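Local structure of extracellular solute-binding protein family 5 (Brucella melitensis, 4ONY) at residues Arg325-Ala330 / Ser415-Gln420; Leu334-Trp339 / Pro395-Ser400; Glu385-Gly390 / Leu547-Ile552. The protein probably binds peptides or related solutes in the periplasm and delivers them to an ABC transporter for uptake. All blocks are in the same frame, centred on the assembly; numbering follows the deposited sequence. Where two conformers were deposited one is given.

The three contacts lie on the same side of the chain's centre; in contact 2 Phe335 packs on strand 557-562 of the six-stranded mixed sheet, and helix 537-553 of contact 3 precedes that strand. Their centres form a near-even triangle: contact 1 lies about 20 Å from contact 2 and 19 Å from contact 3, and contacts 2 and 3 are about 22 Å apart. Along the chain, contact 2 is nested inside contact 1, while contact 3 alternates with both. Contacts 1 and 3 do not touch, their nearest atoms being about 6 Å apart. The bound ether is held by Gln222, Gln225, Arg226, Tyr256 and Tyr257, mostly on a four-stranded sheet, and involves none of the three.

Contact 1: residues Arg325-Ala330 / Ser415-Gln420; sequences RRVRQA and SQAGFQ
Val327 presents its CG2 methyl to the ring of Phe419, and the distance from Val327 CG2 to Phe419 CE1 is 3.6 Å. The two side chains cross at about a right angle, and the methyl approaches the ring obliquely, so this is an apolar contact without a stack. The same methyl also meets Ala417, with Val327 CG2 and Ala417 CB 4.0 Å apart. It occupies this double contact because it stands anti to the carbonyl carbon, while CG1 lies anti to the backbone N (chi1 171°).

Arg326 also packs on Ala417. Its chain bends at chi3 (-61°), laying the guanidinium over the backbone, with Ala417 CA 3.9 Å above the centre of one face. Arg326 NH1 and Gln416 O are 3.7 Å apart, and no hydrogen bond joins the segments; the polar end is instead held by a salt bridge from Arg326 NH2 to Asp324 OD2. The contact is therefore one of van der Waals packing, burying 208 Å² over both sides.

In the second shell, the course of the chain through 415-420 is set by a Schellman motif ending helix 404-416. Gly418 N bonds to Ser415 O at 3.1 Å, and Phe419 N reaches back to Leu414 O. Gly418 is the C-prime residue; at its positive phi of 103° a CB would collide with the preceding carbonyl O. This turn lets Ala417 and Phe419 both aim their CB atoms at the opposing helix.

Beyond these residues, Phe419 packs edge-to-face with Phe434, just before strand 435-440, and Ala330 on helix 325-333 rests on Leu413 and Leu414. Gln420 pairs through its backbone with Ile427, so the helix end next to helix 325-333 runs directly into the hairpin of strands 420-422 and 425-427.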
loop_
_atom_site.group_PDB
_atom_site.type_symbol
_atom_site.label_atom_id
_atom_site.label_comp_id
_atom_site.label_asym_id
_atom_site.label_seq_id
_atom_site.Cartn_x
_atom_site.Cartn_y
_atom_site.Cartn_z
ATOM N N ARG A 325 11.394 -3.740 26.921
ATOM C CA ARG A 325 11.955 -3.343 25.652
ATOM C C ARG A 325 13.437 -3.612 25.490
ATOM O O ARG A 325 13.925 -3.689 24.348
ATOM C CB ARG A 325 11.721 -1.856 25.369
ATOM C CG ARG A 325 12.586 -0.908 26.181
ATOM C CD ARG A 325 12.268 0.554 25.759
ATOM N NE ARG A 325 13.181 1.521 26.390
ATOM C CZ ARG A 325 13.034 2.848 26.246
ATOM N NH1 ARG A 325 11.991 3.309 25.567
ATOM N NH2 ARG A 325 13.885 3.679 26.780
ATOM N N ARG A 326 14.168 -3.687 26.600
ATOM C CA ARG A 326 15.579 -4.025 26.538
ATOM C C ARG A 326 15.781 -5.469 26.058
ATOM O O ARG A 326 16.761 -5.776 25.357
ATOM C CB ARG A 326 16.253 -3.862 27.922
ATOM C CG ARG A 326 16.232 -2.432 28.434
ATOM C CD ARG A 326 16.666 -2.312 29.879
ATOM N NE ARG A 326 15.764 -3.071 30.711
ATOM C CZ ARG A 326 15.842 -3.163 32.029
ATOM N NH1 ARG A 326 16.798 -2.499 32.702
ATOM N NH2 ARG A 326 14.973 -3.913 32.688
ATOM N N VAL A 327 14.882 -6.366 26.476
ATOM C CA VAL A 327 14.921 -7.756 26.009
ATOM C C VAL A 327 14.606 -7.821 24.497
ATOM O O VAL A 327 15.292 -8.518 23.721
ATOM C CB VAL A 327 13.945 -8.615 26.822
ATOM C CG1 VAL A 327 13.799 -10.009 26.234
ATOM C CG2 VAL A 327 14.357 -8.692 28.288
ATOM N N ARG A 328 13.566 -7.111 24.077
ATOM C CA ARG A 328 13.225 -7.043 22.647
ATOM C C ARG A 328 14.400 -6.483 21.839
ATOM O O ARG A 328 14.751 -7.028 20.797
ATOM C CB ARG A 328 11.948 -6.207 22.411
ATOM C CG ARG A 328 10.747 -6.825 23.128
ATOM C CD ARG A 328 9.455 -6.243 22.672
ATOM N NE ARG A 328 9.401 -4.782 22.873
ATOM C CZ ARG A 328 8.911 -4.129 23.907
ATOM N NH1 ARG A 328 8.482 -4.752 24.966
ATOM N NH2 ARG A 328 8.864 -2.802 23.865
ATOM N N GLN A 329 15.032 -5.438 22.348
ATOM C CA GLN A 329 16.186 -4.843 21.672
ATOM C C GLN A 329 17.320 -5.864 21.487
ATOM O O GLN A 329 17.856 -6.002 20.397
ATOM C CB GLN A 329 16.687 -3.646 22.470
ATOM C CG GLN A 329 17.743 -2.744 21.838
ATOM C CD GLN A 329 18.288 -1.741 22.878
ATOM O OE1 GLN A 329 17.882 -1.720 24.077
ATOM N NE2 GLN A 329 19.187 -0.956 22.461
ATOM N N ALA A 330 17.682 -6.576 22.562
ATOM C CA ALA A 330 18.695 -7.642 22.487
ATOM C C ALA A 330 18.342 -8.701 21.441
ATOM O O ALA A 330 19.196 -9.094 20.620
ATOM C CB ALA A 330 18.843 -8.337 23.839
ATOM N N SER A 415 21.750 -9.173 30.168
ATOM C CA SER A 415 22.296 -9.119 31.529
ATOM C C SER A 415 21.844 -7.848 32.276
ATOM O O SER A 415 21.391 -7.928 33.408
ATOM C CB SER A 415 23.821 -9.245 31.518
ATOM O OG SER A 415 24.190 -10.494 30.979
ATOM N N GLN A 416 21.879 -6.701 31.611
ATOM C CA GLN A 416 21.344 -5.455 32.207
ATOM C C GLN A 416 19.854 -5.574 32.541
ATOM O O GLN A 416 19.375 -4.978 33.477
ATOM C CB GLN A 416 21.561 -4.266 31.250
ATOM C CG GLN A 416 23.037 -3.954 30.991
ATOM C CD GLN A 416 23.796 -3.402 32.221
ATOM O OE1 GLN A 416 23.615 -2.270 32.588
ATOM N NE2 GLN A 416 24.665 -4.176 32.800
ATOM N N ALA A 417 19.125 -6.383 31.771
ATOM C CA ALA A 417 17.704 -6.637 32.013
ATOM C C ALA A 417 17.381 -7.783 32.949
ATOM O O ALA A 417 16.232 -8.132 33.090
ATOM C CB ALA A 417 17.017 -6.887 30.714
ATOM N N GLY A 418 18.372 -8.350 33.605
ATOM C CA GLY A 418 18.154 -9.288 34.698
ATOM C C GLY A 418 18.373 -10.757 34.324
ATOM O O GLY A 418 18.145 -11.619 35.145
ATOM N N PHE A 419 18.774 -11.048 33.069
ATOM C CA PHE A 419 19.053 -12.409 32.657
ATOM C C PHE A 419 20.338 -12.912 33.318
ATOM O O PHE A 419 21.211 -12.110 33.665
ATOM C CB PHE A 419 19.184 -12.511 31.136
ATOM C CG PHE A 419 17.857 -12.598 30.413
ATOM C CD1 PHE A 419 16.927 -11.583 30.522
ATOM C CD2 PHE A 419 17.545 -13.695 29.653
ATOM C CE1 PHE A 419 15.702 -11.655 29.854
ATOM C CE2 PHE A 419 16.330 -13.794 29.004
ATOM C CZ PHE A 419 15.393 -12.777 29.124
ATOM N N GLN A 420 20.426 -14.238 33.486
ATOM C CA GLN A 420 21.679 -14.950 33.755
ATOM C C GLN A 420 21.936 -15.957 32.644
ATOM O O GLN A 420 21.050 -16.367 31.893
ATOM C CB GLN A 420 21.598 -15.729 35.056
ATOM C CG GLN A 420 21.036 -14.984 36.234
ATOM C CD GLN A 420 21.980 -14.005 36.843
ATOM O OE1 GLN A 420 23.169 -13.947 36.511
ATOM N NE2 GLN A 420 21.442 -13.194 37.751
#

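Contact 2: residues Leu334-Trp339 / Pro395-Ser400; sequences LFDFEW and PVTDGS
Trp339 meets Gly399 at the edge of its indole, where CD1 lies 3.2 Å from Gly399 O near the ring plane; Ser400 O approaches the same carbon obliquely. The carboxylate of Asp336 is used on both faces: Thr397 OG1 donates to OD1 at 2.6 Å from one, and Trp339 N bonds to it from the opposite one (N-H...O 173°), making Asp336 the N-cap of helix 337-344. Glu338 turns back at chi2 (66°), and its OE1 takes the Thr397 N-H from above the carboxylate plane at 2.8 Å, while OE2 lies in plane at the edge of the Phe337 ring.

Water 1 accepts from Phe337 N and stands 2.8 Å from both Glu338 OE1 and Pro395 O; water 2 lies 2.7 Å from both Glu338 OE2 and Pro395 O.

The same Thr397 OG1 also accepts from Gly399 N in an ST turn, followed by an Asx turn at Asp398. The loop between helices 385-389 and 404-416 is thus clasped to a helix start. The Trp339 N-H and the Thr397 hydroxyl, both donating to OD1, would probably help keep Asp336 ionised, although Asp398 OD1 lies 5.0 Å from Asp336 OD2.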
loop_
_atom_site.group_PDB
_atom_site.type_symbol
_atom_site.label_atom_id
_atom_site.label_comp_id
_atom_site.label_asym_id
_atom_site.label_seq_id
_atom_site.Cartn_x
_atom_site.Cartn_y
_atom_site.Cartn_z
ATOM N N LEU A 334 19.996 -10.229 17.083
ATOM C CA LEU A 334 20.490 -11.558 16.746
ATOM C C LEU A 334 20.095 -12.092 15.360
ATOM O O LEU A 334 20.692 -13.080 14.877
ATOM C CB LEU A 334 20.072 -12.548 17.815
ATOM C CG LEU A 334 20.632 -12.231 19.186
ATOM C CD1 LEU A 334 20.040 -13.171 20.182
ATOM C CD2 LEU A 334 22.156 -12.374 19.191
ATOM N N PHE A 335 19.117 -11.457 14.707
ATOM C CA PHE A 335 18.782 -11.855 13.371
ATOM C C PHE A 335 19.943 -11.515 12.391
ATOM O O PHE A 335 20.398 -10.365 12.339
ATOM C CB PHE A 335 17.509 -11.235 12.884
ATOM C CG PHE A 335 17.200 -11.628 11.449
ATOM C CD1 PHE A 335 16.871 -12.931 11.148
ATOM C CD2 PHE A 335 17.301 -10.701 10.416
ATOM C CE1 PHE A 335 16.643 -13.318 9.849
ATOM C CE2 PHE A 335 17.061 -11.085 9.119
ATOM C CZ PHE A 335 16.742 -12.389 8.836
ATOM N N ASP A 336 20.451 -12.529 11.685
ATOM C CA ASP A 336 21.571 -12.345 10.745
ATOM C C ASP A 336 21.037 -12.215 9.338
ATOM O O ASP A 336 20.862 -13.200 8.631
ATOM C CB ASP A 336 22.597 -13.474 10.864
ATOM C CG ASP A 336 23.855 -13.201 10.068
ATOM O OD1 ASP A 336 23.815 -12.358 9.136
ATOM O OD2 ASP A 336 24.887 -13.856 10.375
ATOM N N PHE A 337 20.755 -10.973 8.941
ATOM C CA PHE A 337 20.212 -10.741 7.636
ATOM C C PHE A 337 21.214 -11.092 6.535
ATOM O O PHE A 337 20.828 -11.612 5.479
ATOM C CB PHE A 337 19.747 -9.303 7.418
ATOM C CG PHE A 337 19.386 -9.018 5.982
ATOM C CD1 PHE A 337 18.331 -9.680 5.384
ATOM C CD2 PHE A 337 20.114 -8.128 5.221
ATOM C CE1 PHE A 337 18.007 -9.461 4.038
ATOM C CE2 PHE A 337 19.782 -7.874 3.880
ATOM C CZ PHE A 337 18.719 -8.537 3.292
ATOM N N GLU A 338 22.475 -10.761 6.746
ATOM C CA GLU A 338 23.457 -10.919 5.683
ATOM C C GLU A 338 23.653 -12.398 5.350
ATOM O O GLU A 338 23.734 -12.770 4.174
ATOM C CB GLU A 338 24.774 -10.225 6.014
ATOM C CG GLU A 338 24.724 -8.697 5.951
ATOM C CD GLU A 338 23.822 -8.078 7.002
ATOM O OE1 GLU A 338 23.891 -8.505 8.178
ATOM O OE2 GLU A 338 23.023 -7.143 6.656
ATOM N N TRP A 339 23.643 -13.249 6.359
ATOM C CA TRP A 339 23.647 -14.679 6.089
ATOM C C TRP A 339 22.421 -15.103 5.276
ATOM O O TRP A 339 22.530 -15.856 4.286
ATOM C CB TRP A 339 23.716 -15.508 7.376
ATOM C CG TRP A 339 23.836 -16.992 7.069
ATOM C CD1 TRP A 339 25.009 -17.695 6.878
ATOM C CD2 TRP A 339 22.768 -17.932 6.860
ATOM N NE1 TRP A 339 24.731 -19.012 6.564
ATOM C CE2 TRP A 339 23.369 -19.192 6.547
ATOM C CE3 TRP A 339 21.374 -17.840 6.879
ATOM C CZ2 TRP A 339 22.602 -20.343 6.245
ATOM C CZ3 TRP A 339 20.601 -18.992 6.583
ATOM C CH2 TRP A 339 21.226 -20.222 6.281
ATOM N N PRO A 395 22.139 -4.225 13.106
ATOM C CA PRO A 395 23.454 -4.820 12.836
ATOM C C PRO A 395 23.647 -5.331 11.415
ATOM O O PRO A 395 22.737 -5.952 10.844
ATOM C CB PRO A 395 23.518 -6.030 13.785
ATOM C CG PRO A 395 22.429 -5.856 14.736
ATOM C CD PRO A 395 21.398 -4.965 14.142
ATOM N N VAL A 396 24.838 -5.092 10.868
ATOM C CA VAL A 396 25.296 -5.711 9.628
ATOM C C VAL A 396 26.369 -6.717 10.044
ATOM O O VAL A 396 27.367 -6.342 10.637
ATOM C CB VAL A 396 25.865 -4.656 8.669
ATOM C CG1 VAL A 396 26.492 -5.295 7.417
ATOM C CG2 VAL A 396 24.779 -3.614 8.280
ATOM N N THR A 397 26.142 -7.998 9.799
ATOM C CA THR A 397 27.114 -9.022 10.211
ATOM C C THR A 397 28.122 -9.276 9.108
ATOM O O THR A 397 28.013 -8.715 8.023
ATOM C CB THR A 397 26.438 -10.377 10.474
ATOM O OG1 THR A 397 25.945 -10.913 9.241
ATOM C CG2 THR A 397 25.290 -10.224 11.468
ATOM N N ASP A 398 29.054 -10.186 9.385
ATOM C CA ASP A 398 29.990 -10.661 8.397
ATOM C C ASP A 398 29.362 -11.711 7.470
ATOM O O ASP A 398 30.046 -12.284 6.660
ATOM C CB ASP A 398 31.260 -11.243 9.085
ATOM C CG ASP A 398 30.952 -12.423 10.039
ATOM O OD1 ASP A 398 29.790 -12.920 10.085
ATOM O OD2 ASP A 398 31.888 -12.847 10.769
ATOM N N GLY A 399 28.080 -12.017 7.602
ATOM C CA GLY A 399 27.462 -12.993 6.706
ATOM C C GLY A 399 27.690 -14.440 7.088
ATOM O O GLY A 399 27.165 -15.347 6.425
ATOM N N SER A 400 28.404 -14.667 8.188
ATOM C CA SER A 400 28.761 -16.014 8.580
ATOM C C SER A 400 27.603 -16.795 9.155
ATOM O O SER A 400 27.642 -18.009 9.152
ATOM C CB SER A 400 29.889 -15.975 9.642
ATOM O OG SER A 400 29.410 -15.415 10.878
HETATM O O HOH W 1 22.109 -8.668 10.320
HETATM O O HOH W 2 21.482 -5.827 8.404
#

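Contact 3: residues Glu385-Gly390 / Leu547-Ile552; sequences EDVMNG and LDRVLI
Van der Waals contact between the helices centres on Val387, whose two methyls are divided between Arg549 and Ile552. CG1, anti to the backbone N (chi1 174°), lies against the root of the arginine, with Val387 CG1 and Arg549 CB 3.7 Å apart and Val387 CG1 also 3.6 Å from Arg549 O. CG2 makes an apolar contact with the branch methyl of the isoleucine, at 3.8 Å between Val387 CG2 and Ile552 CG2; these two side chains cross obliquely. Met388, whose CB points away, makes a looser contact, its SD 4.5 Å from Arg549 CD.

These contacts join two nearly antiparallel helices. The axes of segments 385-389 and 547-552 run at 157° to each other and come within 9.6 Å, and the closest pair of CA atoms is Val387 and Arg549, at 6.1 Å. Gly390, with positive phi, is the first residue beyond the short helix to leave helical backbone angles. The second helix is the late part of the long helix 537-553, which leads into strand 557-562 of the six-stranded sheet, so the short helix is packed on a helix that feeds this lobe's sheet.

A single hydrogen bond crosses the interface. Arg549 reaches it with its chain extended from CG to NE, and NH1 donates to Val387 O at 2.8 Å. The carbonyl oxygen sits at the edge of the guanidinium, close to its plane, but the N-H...O angle of 139° makes the bond noticeably bent. Val387 O also receives a weak backbone bond from Gly390 N.

Charged and polar partners outside the two segments fix the guanidinium's rotation: NE forms a salt bridge with Glu372 OE1, and NH1 donates additionally to Arg366 O.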
loop_
_atom_site.group_PDB
_atom_site.type_symbol
_atom_site.label_atom_id
_atom_site.label_comp_id
_atom_site.label_asym_id
_atom_site.label_seq_id
_atom_site.Cartn_x
_atom_site.Cartn_y
_atom_site.Cartn_z
ATOM N N GLU A 385 18.745 7.493 22.045
ATOM C CA GLU A 385 19.673 8.471 21.551
ATOM C C GLU A 385 20.158 8.188 20.108
ATOM O O GLU A 385 20.225 9.116 19.278
ATOM C CB GLU A 385 20.904 8.588 22.488
ATOM C CG GLU A 385 21.929 9.560 21.946
ATOM C CD GLU A 385 23.143 9.772 22.853
ATOM O OE1 GLU A 385 24.011 8.856 22.985
ATOM O OE2 GLU A 385 23.248 10.894 23.372
ATOM N N ASP A 386 20.562 6.950 19.823
ATOM C CA ASP A 386 21.045 6.637 18.445
ATOM C C ASP A 386 19.947 6.833 17.383
ATOM O O ASP A 386 20.198 7.317 16.284
ATOM C CB ASP A 386 21.738 5.246 18.320
ATOM C CG ASP A 386 20.843 4.042 18.754
ATOM O OD1 ASP A 386 19.659 4.187 19.173
ATOM O OD2 ASP A 386 21.383 2.912 18.664
ATOM N N VAL A 387 18.724 6.533 17.748
ATOM C CA VAL A 387 17.599 6.720 16.809
ATOM C C VAL A 387 17.311 8.221 16.634
ATOM O O VAL A 387 16.981 8.657 15.535
ATOM C CB VAL A 387 16.347 5.951 17.274
ATOM C CG1 VAL A 387 15.132 6.236 16.410
ATOM C CG2 VAL A 387 16.606 4.445 17.278
ATOM N N MET A 388 17.402 8.982 17.708
ATOM C CA MET A 388 17.126 10.404 17.668
ATOM C C MET A 388 18.172 11.141 16.832
ATOM O O MET A 388 17.812 12.081 16.092
ATOM C CB MET A 388 17.104 10.982 19.074
ATOM C CG MET A 388 16.742 12.463 19.185
ATOM S SD MET A 388 14.966 12.662 19.060
ATOM C CE MET A 388 14.533 12.278 20.763
ATOM N N ASN A 389 19.435 10.716 16.916
ATOM C CA ASN A 389 20.528 11.389 16.184
ATOM C C ASN A 389 20.768 10.838 14.781
ATOM O O ASN A 389 21.592 11.359 14.057
ATOM C CB ASN A 389 21.858 11.489 16.995
ATOM C CG ASN A 389 22.529 10.140 17.284
ATOM O OD1 ASN A 389 22.358 9.175 16.565
ATOM N ND2 ASN A 389 23.356 10.108 18.327
ATOM N N GLY A 390 20.021 9.819 14.384
ATOM C CA GLY A 390 20.159 9.263 13.032
ATOM C C GLY A 390 21.419 8.412 12.824
ATOM O O GLY A 390 21.917 8.288 11.687
ATOM N N LEU A 547 7.063 9.536 14.730
ATOM C CA LEU A 547 6.375 8.265 14.974
ATOM C C LEU A 547 7.335 7.112 14.691
ATOM O O LEU A 547 7.497 6.214 15.514
ATOM C CB LEU A 547 5.082 8.121 14.147
ATOM C CG LEU A 547 4.294 6.798 14.318
ATOM C CD1 LEU A 547 3.920 6.513 15.768
ATOM C CD2 LEU A 547 3.015 6.804 13.507
ATOM N N ASP A 548 8.006 7.169 13.539
ATOM C CA ASP A 548 8.971 6.144 13.162
ATOM C C ASP A 548 10.013 5.943 14.267
ATOM O O ASP A 548 10.320 4.802 14.661
ATOM C CB ASP A 548 9.628 6.508 11.813
ATOM C CG ASP A 548 10.411 5.366 11.205
ATOM O OD1 ASP A 548 9.905 4.245 11.205
ATOM O OD2 ASP A 548 11.489 5.610 10.626
ATOM N N ARG A 549 10.517 7.043 14.803
ATOM C CA ARG A 549 11.590 7.003 15.813
ATOM C C ARG A 549 11.112 6.305 17.081
ATOM O O ARG A 549 11.828 5.497 17.664
ATOM C CB ARG A 549 12.110 8.384 16.169
ATOM C CG ARG A 549 12.841 9.099 15.041
ATOM C CD ARG A 549 13.448 10.427 15.483
ATOM N NE ARG A 549 13.659 11.286 14.322
ATOM C CZ ARG A 549 14.702 11.213 13.493
ATOM N NH1 ARG A 549 15.725 10.370 13.694
ATOM N NH2 ARG A 549 14.686 11.976 12.419
ATOM N N VAL A 550 9.874 6.592 17.463
ATOM C CA VAL A 550 9.323 5.975 18.656
ATOM C C VAL A 550 9.112 4.464 18.478
ATOM O O VAL A 550 9.382 3.669 19.413
ATOM C CB VAL A 550 7.994 6.645 19.073
ATOM C CG1 VAL A 550 7.387 5.892 20.258
ATOM C CG2 VAL A 550 8.199 8.131 19.388
ATOM N N LEU A 551 8.619 4.081 17.295
ATOM C CA LEU A 551 8.320 2.715 17.013
ATOM C C LEU A 551 9.588 1.854 16.915
ATOM O O LEU A 551 9.654 0.754 17.493
ATOM C CB LEU A 551 7.490 2.599 15.725
ATOM C CG LEU A 551 6.088 3.158 15.729
ATOM C CD1 LEU A 551 5.475 3.100 14.327
ATOM C CD2 LEU A 551 5.177 2.405 16.708
ATOM N N ILE A 552 10.594 2.371 16.231
ATOM C CA ILE A 552 11.902 1.721 16.174
ATOM C C ILE A 552 12.487 1.552 17.591
ATOM O O ILE A 552 13.070 0.503 17.907
ATOM C CB ILE A 552 12.897 2.514 15.329
ATOM C CG1 ILE A 552 12.495 2.468 13.850
ATOM C CG2 ILE A 552 14.326 1.953 15.494
ATOM C CD1 ILE A 552 13.139 3.571 13.009
#